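Excretory-secretory protein 2 (Ancylostoma ceylanicum, PDB 3NSW) is a secreted hookworm protein with a netrin-like fold whose precise role is not established, but which probably acts as an immunomodulator in the host. Local coordinates at residues 28-31 / 37-40. Numbering follows the deposited sequence.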
# COMPACT_ATOMS: atom_id res chain seq x y z
N VAL A 28 -5.01 4.46 0.84
CA VAL A 28 -4.24 5.53 1.49
C VAL A 28 -4.11 6.76 0.60
O VAL A 28 -4.27 6.68 -0.62
CB VAL A 28 -2.81 5.05 1.88
CG1 VAL A 28 -2.86 3.84 2.83
CG2 VAL A 28 -1.98 4.72 0.64
N THR A 29 -3.85 7.91 1.21
CA THR A 29 -3.37 9.07 0.48
C THR A 29 -1.97 9.38 0.96
O THR A 29 -1.70 9.37 2.17
CB THR A 29 -4.24 10.31 0.72
OG1 THR A 29 -5.61 10.01 0.40
CG2 THR A 29 -3.77 11.48 -0.19
N VAL A 30 -1.06 9.63 0.02
CA VAL A 30 0.27 10.15 0.37
C VAL A 30 0.11 11.63 0.69
O VAL A 30 -0.35 12.41 -0.15
CB VAL A 30 1.29 9.93 -0.78
CG1 VAL A 30 2.64 10.63 -0.49
CG2 VAL A 30 1.50 8.46 -1.04
N THR A 31 0.47 12.03 1.91
CA THR A 31 0.20 13.40 2.37
C THR A 31 1.46 14.25 2.44
O THR A 31 1.40 15.43 2.82
CB THR A 31 -0.45 13.41 3.76
OG1 THR A 31 0.45 12.82 4.71
CG2 THR A 31 -1.76 12.64 3.74
N SER A 37 10.90 8.50 4.02
CA SER A 37 9.57 7.91 4.13
C SER A 37 8.46 8.84 3.63
O SER A 37 8.50 10.05 3.88
CB SER A 37 9.26 7.54 5.58
OG SER A 37 10.15 6.57 6.07
N TYR A 38 7.49 8.25 2.96
CA TYR A 38 6.25 8.92 2.61
C TYR A 38 5.35 8.93 3.83
O TYR A 38 5.28 7.95 4.57
CB TYR A 38 5.56 8.16 1.47
CG TYR A 38 6.32 8.17 0.16
CD1 TYR A 38 6.23 9.26 -0.71
CD2 TYR A 38 7.14 7.09 -0.21
CE1 TYR A 38 6.92 9.28 -1.91
CE2 TYR A 38 7.85 7.11 -1.41
CZ TYR A 38 7.72 8.20 -2.25
OH TYR A 38 8.40 8.24 -3.44
N ASN A 39 4.66 10.05 4.04
CA ASN A 39 3.60 10.15 5.04
C ASN A 39 2.28 9.70 4.43
O ASN A 39 1.97 10.04 3.28
CB ASN A 39 3.45 11.59 5.55
CG ASN A 39 4.65 12.08 6.34
OD1 ASN A 39 5.08 13.22 6.17
ND2 ASN A 39 5.17 11.24 7.22
N LEU A 40 1.51 8.95 5.21
CA LEU A 40 0.27 8.33 4.74
C LEU A 40 -0.92 8.66 5.63
O LEU A 40 -0.81 8.71 6.87
CB LEU A 40 0.40 6.80 4.73
CG LEU A 40 1.57 6.20 3.96
CD1 LEU A 40 1.61 4.68 4.16
CD2 LEU A 40 1.46 6.54 2.48
O HOH W 1 0.77 10.85 7.53
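Leu40 and Val30 face one another as an antiparallel non-hydrogen-bonded pair, their CA atoms 4.7 Å apart and their side chains on the same face of the sheet. CD2 of Leu40 does the touching: it lies 4.0 Å from Val30 CG2 and also reaches the CG2 methyl of Val28. The leucine is extended, with CG anti to its carbonyl carbon and CD1 trans beyond it, and this leaves CD2 as the branch turned to both valines. Val30 divides its methyls between two neighbours. With CG1 anti to the backbone N (chi1 173°), that methyl meets Tyr38 CD1 at 3.8 Å, approaching the ring obliquely, while CG2 serves the leucine.

The backbones are joined through the carbonyl of Asn39. Thr31 N donates to Asn39 O over 2.8 Å in a nearly straight bond (167° at the hydrogen), although the nitrogen stands well above the carbonyl plane. Val30 CA adds a CA-H...O contact to the same oxygen, and Leu40 CA makes a matching one to Thr29 O at 3.4 Å. Beside this link Thr31 OG1 comes within 3.3 Å of Asn39 CB, the two side chains crossing at about a right angle. A water donates to Leu40 O and is also weakly hydrogen-bonded with Thr31 OG1.

The segment axes run at 122°, well short of antiparallel, as in the strongly twisted and coiled strands of a netrin-like barrel. The contact belongs to the hairpin of strands 24-33 and 37-45; strand 75-82 flanks the first, where Val28 and Val30 pack on Tyr77, and strand 59-63 flanks the second, with Leu62 against Leu40.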